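Local coordinates for protein serine protease MT3772 (Mycobacterium tuberculosis, PDB 3K6Y) that is the protease domain of a membrane-associated serine endopeptidase that probably helps the bacterium resist acid and oxidative stress, at residues A[46-50]-A[75-79]; A[65-71]-A[221-227]. One frame throughout, in Å; residues are numbered along the deposited sequence.

Contact 1 of 2, residues A[46-50]-A[75-79]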
ATOM      1  N   LYS A  46      16.031 -16.720   2.130  1.00 10.31           N
ATOM      2  CA  LYS A  46      15.605 -16.238   0.821  1.00 11.38           C
ATOM      3  C   LYS A  46      14.112 -15.948   0.896  1.00 10.53           C
ATOM      4  O   LYS A  46      13.366 -16.690   1.528  1.00 11.39           O
ATOM      5  CB  LYS A  46      15.916 -17.308  -0.227  1.00 12.25           C
ATOM      6  CG  LYS A  46      15.552 -16.862  -1.646  1.00 15.10           C
ATOM      7  CD  LYS A  46      15.641 -17.961  -2.696  1.00 17.35           C
ATOM      8  CE  LYS A  46      14.695 -17.612  -3.825  1.00 24.76           C
ATOM      9  NZ  LYS A  46      14.560 -18.707  -4.826  1.00 28.38           N
ATOM     10  N   ILE A  47      13.699 -14.850   0.264  1.00 10.93           N
ATOM     11  CA  ILE A  47      12.280 -14.491   0.231  1.00 10.82           C
ATOM     12  C   ILE A  47      11.807 -14.528  -1.216  1.00 10.86           C
ATOM     13  O   ILE A  47      12.445 -13.992  -2.092  1.00 11.45           O
ATOM     14  CB  ILE A  47      12.054 -13.115   0.851  1.00 11.35           C
ATOM     15  CG1 ILE A  47      12.673 -13.164   2.271  1.00 15.50           C
ATOM     16  CG2 ILE A  47      10.559 -12.799   0.911  1.00 12.03           C
ATOM     17  CD1 ILE A  47      12.464 -12.021   3.174  1.00 16.35           C
ATOM     18  N   ARG A  48      10.700 -15.203  -1.441  1.00 10.50           N
ATOM     19  CA  ARG A  48      10.073 -15.220  -2.765  1.00 11.37           C
ATOM     20  C   ARG A  48       8.636 -14.764  -2.610  1.00 11.03           C
ATOM     21  O   ARG A  48       7.866 -15.350  -1.845  1.00 11.87           O
ATOM     22  CB  ARG A  48      10.097 -16.633  -3.347  1.00 13.25           C
ATOM     23  CG  ARG A  48       9.578 -16.744  -4.748  1.00 16.25           C
ATOM     24  CD  ARG A  48       9.904 -18.143  -5.276  1.00 21.84           C
ATOM     25  NE  ARG A  48       9.130 -18.443  -6.479  1.00 23.63           N
ATOM     26  CZ  ARG A  48       9.648 -18.588  -7.689  1.00 38.34           C
ATOM     27  NH1 ARG A  48      10.964 -18.491  -7.873  1.00 30.90           N
ATOM     28  NH2 ARG A  48       8.846 -18.849  -8.711  1.00 28.01           N
ATOM     29  N   SER A  49       8.268 -13.736  -3.363  1.00 11.09           N
ATOM     30  CA  SER A  49       6.941 -13.118  -3.241  1.00 12.60           C
ATOM     31  C   SER A  49       6.247 -13.144  -4.588  1.00 12.52           C
ATOM     32  O   SER A  49       6.766 -12.615  -5.582  1.00 13.25           O
ATOM     33  CB  SER A  49       7.063 -11.692  -2.729  1.00 12.74           C
ATOM     34  OG  SER A  49       7.795 -11.672  -1.488  1.00 14.21           O
ATOM     35  N   LEU A  50       5.081 -13.768  -4.641  1.00 11.60           N
ATOM     36  CA  LEU A  50       4.275 -13.796  -5.869  1.00 12.17           C
ATOM     37  C   LEU A  50       3.538 -12.481  -5.929  1.00 11.43           C
ATOM     38  O   LEU A  50       2.849 -12.100  -4.975  1.00 11.68           O
ATOM     39  CB  LEU A  50       3.275 -14.951  -5.836  1.00 13.47           C
ATOM     40  CG  LEU A  50       3.891 -16.323  -5.562  1.00 15.51           C
ATOM     41  CD1 LEU A  50       2.807 -17.375  -5.599  1.00 17.87           C
ATOM     42  CD2 LEU A  50       5.015 -16.645  -6.550  1.00 19.12           C
ATOM     43  N   HIS A  75      10.283  -3.204  -0.148  1.00  9.64           N
ATOM     44  CA  HIS A  75      10.220  -3.392  -1.598  1.00 10.46           C
ATOM     45  C   HIS A  75      10.445  -4.835  -2.024  1.00 10.59           C
ATOM     46  O   HIS A  75      10.177  -5.186  -3.165  1.00 12.26           O
ATOM     47  CB  HIS A  75      11.167  -2.443  -2.340  1.00 10.87           C
ATOM     48  CG  HIS A  75      12.624  -2.797  -2.222  1.00 10.71           C
ATOM     49  ND1 HIS A  75      13.502  -2.108  -1.404  1.00 11.75           N
ATOM     50  CD2 HIS A  75      13.373  -3.725  -2.872  1.00 11.93           C
ATOM     51  CE1 HIS A  75      14.724  -2.598  -1.562  1.00 12.65           C
ATOM     52  NE2 HIS A  75      14.670  -3.586  -2.437  1.00 13.33           N
ATOM     53  N   VAL A  76      10.894  -5.696  -1.114  1.00 10.06           N
ATOM     54  CA  VAL A  76      11.012  -7.115  -1.439  1.00 10.10           C
ATOM     55  C   VAL A  76       9.641  -7.803  -1.485  1.00  9.90           C
ATOM     56  O   VAL A  76       9.501  -8.827  -2.147  1.00 10.98           O
ATOM     57  CB  VAL A  76      11.993  -7.788  -0.455  1.00 10.07           C
ATOM     58  CG1 VAL A  76      11.976  -9.301  -0.504  1.00 11.73           C
ATOM     59  CG2 VAL A  76      13.379  -7.276  -0.726  1.00 11.80           C
ATOM     60  N   VAL A  77       8.635  -7.223  -0.813  1.00  8.76           N
ATOM     61  CA  VAL A  77       7.301  -7.802  -0.790  1.00  9.43           C
ATOM     62  C   VAL A  77       6.226  -6.869  -1.352  1.00  9.68           C
ATOM     63  O   VAL A  77       5.060  -7.258  -1.415  1.00  9.89           O
ATOM     64  CB  VAL A  77       6.899  -8.265   0.667  1.00  9.58           C
ATOM     65  CG1 VAL A  77       7.872  -9.318   1.178  1.00 10.34           C
ATOM     66  CG2 VAL A  77       6.817  -7.081   1.640  1.00 11.15           C
ATOM     67  N   ALA A  78       6.613  -5.668  -1.783  1.00  9.87           N
ATOM     68  CA  ALA A  78       5.645  -4.662  -2.237  1.00  9.73           C
ATOM     69  C   ALA A  78       4.789  -5.173  -3.383  1.00 10.14           C
ATOM     70  O   ALA A  78       5.310  -5.669  -4.370  1.00 10.81           O
ATOM     71  CB  ALA A  78       6.373  -3.415  -2.668  1.00 10.84           C
ATOM     72  N   GLY A  79       3.474  -5.051  -3.236  1.00  9.97           N
ATOM     73  CA  GLY A  79       2.544  -5.445  -4.281  1.00 11.12           C
ATOM     74  C   GLY A  79       2.234  -6.920  -4.337  1.00 11.06           C
ATOM     75  O   GLY A  79       1.423  -7.332  -5.150  1.00 12.75           O
TER
HETATM   76  O   HOH W   1      10.186 -11.523  -2.170  1.00 18.55           O

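Contact 2 of 2, residues A[65-71]-A[221-227]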
ATOM      1  N   ILE A  65      15.314 -11.964  13.036  1.00  8.16           N
ATOM      2  CA  ILE A  65      15.538 -10.941  14.069  1.00  8.54           C
ATOM      3  C   ILE A  65      15.089 -11.374  15.463  1.00  8.40           C
ATOM      4  O   ILE A  65      15.493 -10.772  16.454  1.00  9.01           O
ATOM      5  CB  ILE A  65      14.865  -9.607  13.694  1.00  8.71           C
ATOM      6  CG1 ILE A  65      13.385  -9.790  13.303  1.00 10.04           C
ATOM      7  CG2 ILE A  65      15.676  -8.913  12.602  1.00 10.12           C
ATOM      8  CD1 ILE A  65      12.583  -8.498  13.242  1.00 10.73           C
ATOM      9  N   SER A  66      14.253 -12.398  15.529  1.00  8.24           N
ATOM     10  CA  SER A  66      13.762 -12.940  16.798  1.00  8.49           C
ATOM     11  C   SER A  66      13.128 -14.277  16.367  1.00  8.53           C
ATOM     12  O   SER A  66      12.803 -14.456  15.197  1.00  8.79           O
ATOM     13  CB  SER A  66      12.744 -11.977  17.397  1.00  9.63           C
ATOM     14  OG  SER A  66      12.450 -12.289  18.752  1.00 10.06           O
ATOM     15  N   PRO A  67      12.928 -15.234  17.292  1.00  8.44           N
ATOM     16  CA  PRO A  67      12.313 -16.489  16.810  1.00  8.97           C
ATOM     17  C   PRO A  67      11.030 -16.265  15.990  1.00  8.92           C
ATOM     18  O   PRO A  67      10.163 -15.467  16.395  1.00  8.99           O
ATOM     19  CB  PRO A  67      12.059 -17.266  18.111  1.00  9.58           C
ATOM     20  CG  PRO A  67      13.216 -16.788  18.999  1.00 10.25           C
ATOM     21  CD  PRO A  67      13.332 -15.300  18.712  1.00  9.68           C
ATOM     22  N   ASP A  68      10.944 -16.912  14.830  1.00  8.50           N
ATOM     23  CA  ASP A  68       9.747 -16.805  13.998  1.00  8.79           C
ATOM     24  C   ASP A  68       9.478 -15.398  13.473  1.00  8.58           C
ATOM     25  O   ASP A  68       8.344 -15.095  13.073  1.00  8.62           O
ATOM     26  CB  ASP A  68       8.522 -17.397  14.678  1.00  9.88           C
ATOM     27  CG  ASP A  68       8.629 -18.884  14.902  1.00 11.85           C
ATOM     28  OD1 ASP A  68       9.636 -19.503  14.526  1.00 12.77           O
ATOM     29  OD2 ASP A  68       7.637 -19.430  15.427  1.00 14.94           O
ATOM     30  N   ARG A  69      10.520 -14.557  13.401  1.00  8.11           N
ATOM     31  CA  ARG A  69      10.383 -13.195  12.864  1.00  8.12           C
ATOM     32  C   ARG A  69      11.554 -12.884  11.953  1.00  8.17           C
ATOM     33  O   ARG A  69      12.713 -13.059  12.327  1.00  8.75           O
ATOM     34  CB  ARG A  69      10.325 -12.150  13.991  1.00  8.52           C
ATOM     35  CG  ARG A  69       9.076 -12.189  14.869  1.00  8.08           C
ATOM     36  CD  ARG A  69       7.884 -11.694  14.065  1.00  9.53           C
ATOM     37  NE  ARG A  69       6.625 -11.606  14.805  1.00  9.52           N
ATOM     38  CZ  ARG A  69       5.783 -12.618  14.970  1.00  9.13           C
ATOM     39  NH1 ARG A  69       6.119 -13.841  14.556  1.00  9.22           N
ATOM     40  NH2 ARG A  69       4.626 -12.401  15.580  1.00 10.04           N
ATOM     41  N   VAL A  70      11.230 -12.431  10.741  1.00  7.39           N
ATOM     42  CA  VAL A  70      12.222 -12.142   9.718  1.00  7.81           C
ATOM     43  C   VAL A  70      12.087 -10.674   9.281  1.00  7.67           C
ATOM     44  O   VAL A  70      10.967 -10.193   9.046  1.00  9.35           O
ATOM     45  CB  VAL A  70      12.018 -13.074   8.517  1.00  7.81           C
ATOM     46  CG1 VAL A  70      12.789 -12.604   7.282  1.00  9.05           C
ATOM     47  CG2 VAL A  70      12.469 -14.469   8.882  1.00  9.55           C
ATOM     48  N   MET A  71      13.214  -9.967   9.179  1.00  7.68           N
ATOM     49  CA  MET A  71      13.211  -8.615   8.633  1.00  8.38           C
ATOM     50  C   MET A  71      13.674  -8.675   7.163  1.00  8.76           C
ATOM     51  O   MET A  71      14.595  -9.449   6.812  1.00  8.49           O
ATOM     52  CB  MET A  71      14.137  -7.687   9.442  1.00  9.18           C
ATOM     53  CG  MET A  71      14.137  -6.266   8.882  1.00 10.10           C
ATOM     54  SD  MET A  71      14.984  -5.089   9.972  1.00 11.04           S
ATOM     55  CE  MET A  71      13.806  -4.879  11.311  1.00 12.11           C
ATOM     56  N   LEU A 221      10.907  -2.414  15.126  1.00 13.46           N
ATOM     57  CA  LEU A 221      10.787  -3.509  16.081  1.00 13.28           C
ATOM     58  C   LEU A 221       9.669  -3.299  17.082  1.00 13.58           C
ATOM     59  O   LEU A 221       9.225  -4.271  17.684  1.00 13.79           O
ATOM     60  CB  LEU A 221      12.101  -3.698  16.792  1.00 14.07           C
ATOM     61  CG  LEU A 221      13.269  -3.976  15.862  1.00 14.49           C
ATOM     62  CD1 LEU A 221      14.586  -3.939  16.644  1.00 15.20           C
ATOM     63  CD2 LEU A 221      13.116  -5.284  15.106  1.00 15.15           C
ATOM     64  N   ALA A 222       9.206  -2.055  17.258  1.00 14.05           N
ATOM     65  CA  ALA A 222       8.031  -1.823  18.091  1.00 14.93           C
ATOM     66  C   ALA A 222       6.790  -2.567  17.659  1.00 14.21           C
ATOM     67  O   ALA A 222       5.888  -2.757  18.470  1.00 14.98           O
ATOM     68  CB  ALA A 222       7.726  -0.335  18.234  1.00 15.12           C
ATOM     69  N   LYS A 223       6.748  -3.008  16.390  1.00 13.17           N
ATOM     70  CA  LYS A 223       5.605  -3.737  15.873  1.00 13.27           C
ATOM     71  C   LYS A 223       5.906  -5.209  15.742  1.00 11.67           C
ATOM     72  O   LYS A 223       5.126  -5.914  15.140  1.00 12.36           O
ATOM     73  CB  LYS A 223       5.146  -3.190  14.514  1.00 14.41           C
ATOM     74  CG  LYS A 223       3.726  -3.612  14.135  1.00 17.34           C
ATOM     75  CD  LYS A 223       3.085  -2.651  13.137  1.00 17.77           C
ATOM     76  CE  LYS A 223       1.748  -3.207  12.662  1.00 18.73           C
ATOM     77  NZ  LYS A 223       1.054  -2.236  11.745  1.00 17.78           N
ATOM     78  N   ILE A 224       6.998  -5.700  16.349  1.00 10.80           N
ATOM     79  CA  ILE A 224       7.374  -7.108  16.143  1.00 10.91           C
ATOM     80  C   ILE A 224       6.337  -8.075  16.727  1.00 10.46           C
ATOM     81  O   ILE A 224       6.241  -9.218  16.303  1.00 11.14           O
ATOM     82  CB  ILE A 224       8.776  -7.412  16.693  1.00 10.67           C
ATOM     83  CG1 ILE A 224       9.323  -8.711  16.100  1.00 11.77           C
ATOM     84  CG2 ILE A 224       8.793  -7.420  18.249  1.00 11.74           C
ATOM     85  CD1 ILE A 224      10.790  -8.958  16.485  1.00 11.58           C
ATOM     86  N   GLY A 225       5.532  -7.613  17.676  1.00 10.24           N
ATOM     87  CA  GLY A 225       4.526  -8.454  18.290  1.00 11.14           C
ATOM     88  C   GLY A 225       3.255  -8.574  17.486  1.00 11.49           C
ATOM     89  O   GLY A 225       2.346  -9.278  17.894  1.00 13.32           O
ATOM     90  N   ALA A 226       3.186  -7.891  16.344  1.00 11.22           N
ATOM     91  CA  ALA A 226       2.025  -8.008  15.480  1.00 12.03           C
ATOM     92  C   ALA A 226       1.867  -9.420  14.922  1.00 11.97           C
ATOM     93  O   ALA A 226       2.836 -10.161  14.704  1.00 12.03           O
ATOM     94  CB  ALA A 226       2.126  -7.023  14.363  1.00 12.55           C
ATOM     95  N   THR A 227       0.613  -9.785  14.719  1.00 12.80           N
ATOM     96  CA  THR A 227       0.273 -11.096  14.231  1.00 13.36           C
ATOM     97  C   THR A 227      -0.636 -11.078  12.999  1.00 12.63           C
ATOM     98  O   THR A 227      -0.633 -12.023  12.227  1.00 14.24           O
ATOM     99  CB  THR A 227      -0.436 -11.928  15.323  1.00 14.34           C
ATOM    100  OG1 THR A 227      -1.520 -11.174  15.870  1.00 18.50           O
ATOM    101  CG2 THR A 227       0.529 -12.303  16.455  1.00 16.41           C
TER

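Contact 1 of 2, residues A[46-50]-A[75-79]
Ile47 lays its CG2 methyl against CG1 of Val76 at 4.0 Å, the two branched side chains crossing at about a right angle. On Ile47, CG2 stands opposite the backbone N while CG1 takes the place beside it (chi1 -55°), which leaves the short branch to make this contact; more loosely, CG2 also approaches CG1 of Val77. Beta-branched residues suit the site: Ile47 belongs to strand 44-51 of the N-terminal barrel, and Val76 and Val77 directly follow His75, the predicted proton acceptor of the catalytic triad. The Val76 side chain also touches Ser183, the predicted serine of the charge relay system.

Two residues further along the strand, the chemistry turns polar. Ser49 OG lies 3.6 Å from CG1 of Val77, and serine suits this place because its short side chain ends in a hydroxyl that can donate to a water. Ser49 OG donates to that water at 2.5 Å, and the water in turn donates to Val76 O at 2.8 Å. The water thus bridges strand and loop, with the donor decided at each step. Methyl packing and one water-mediated link therefore join the strand to the residues after the predicted catalytic histidine, and the Val76 carbonyl has a water donor in this buried contact.

Contact 2 of 2, residues A[65-71]-A[221-227]
Arg69 and Ile224 join a beta hairpin of the N-terminal barrel of this chymotrypsin-like fold to the loop that follows helix 214-218. The hairpin reverses through a type II turn from Ser66 to Arg69, and the loop folds into a type I turn from Lys223 to Ala226.

The apolar part centres on Ile224. With CG1 anti to its backbone N (chi1 -162°), its extended branch carries CD1 in between Ser66 CB and Ile65 CD1, each 3.7 Å from it; Ile65 and Ile224 run past each other in opposite senses. Ile65 CD1 also meets Leu221 CD2 at 3.8 Å, and that same leucine methyl receives Met71 CE, the Met71 and Leu221 side chains crossing at about a right angle. Phe120 touches both Ile65 and Met71. Branched aliphatic residues and an unbranched methionine suit this apolar seam, where methyl groups meet.

The polar part belongs to Arg69, whose chain bends at chi2 (-71°) to lay CG on Ile224 CG1 at 3.7 Å and turn its guanidinium to the loop backbone. Arginine serves both roles, its methylenes packing on the isoleucine and its planar head offering several N-H groups. NH1 donates to Asp68 O in its own turn and NE to Ile224 O; both acceptors lie close to the guanidinium plane, so together they hold the head in its rotation. The NE bond to Ile224 O is 2.8 Å long, with an N-H...O angle of 165°.

From the N terminus, the chain first lays down strand 44-51, which supplies residues 46-50 of contact 1, then strand 56-66 and the hairpin turn of contact 2. After strand 69-72 it reaches 75-79, closing the short loop of contact 1 within the N-terminal barrel. It then completes that barrel, builds the second one and passes helix 214-218 before 221-227 returns to the first barrel, closing the long loop of contact 2. Because 65-71 lies between the two segments of contact 1, the loops cross. Strands 44-51 and 56-66 are neighbours in one sheet, and the contacts, centred about 17 Å apart, touch where Ile47 packs on Val70.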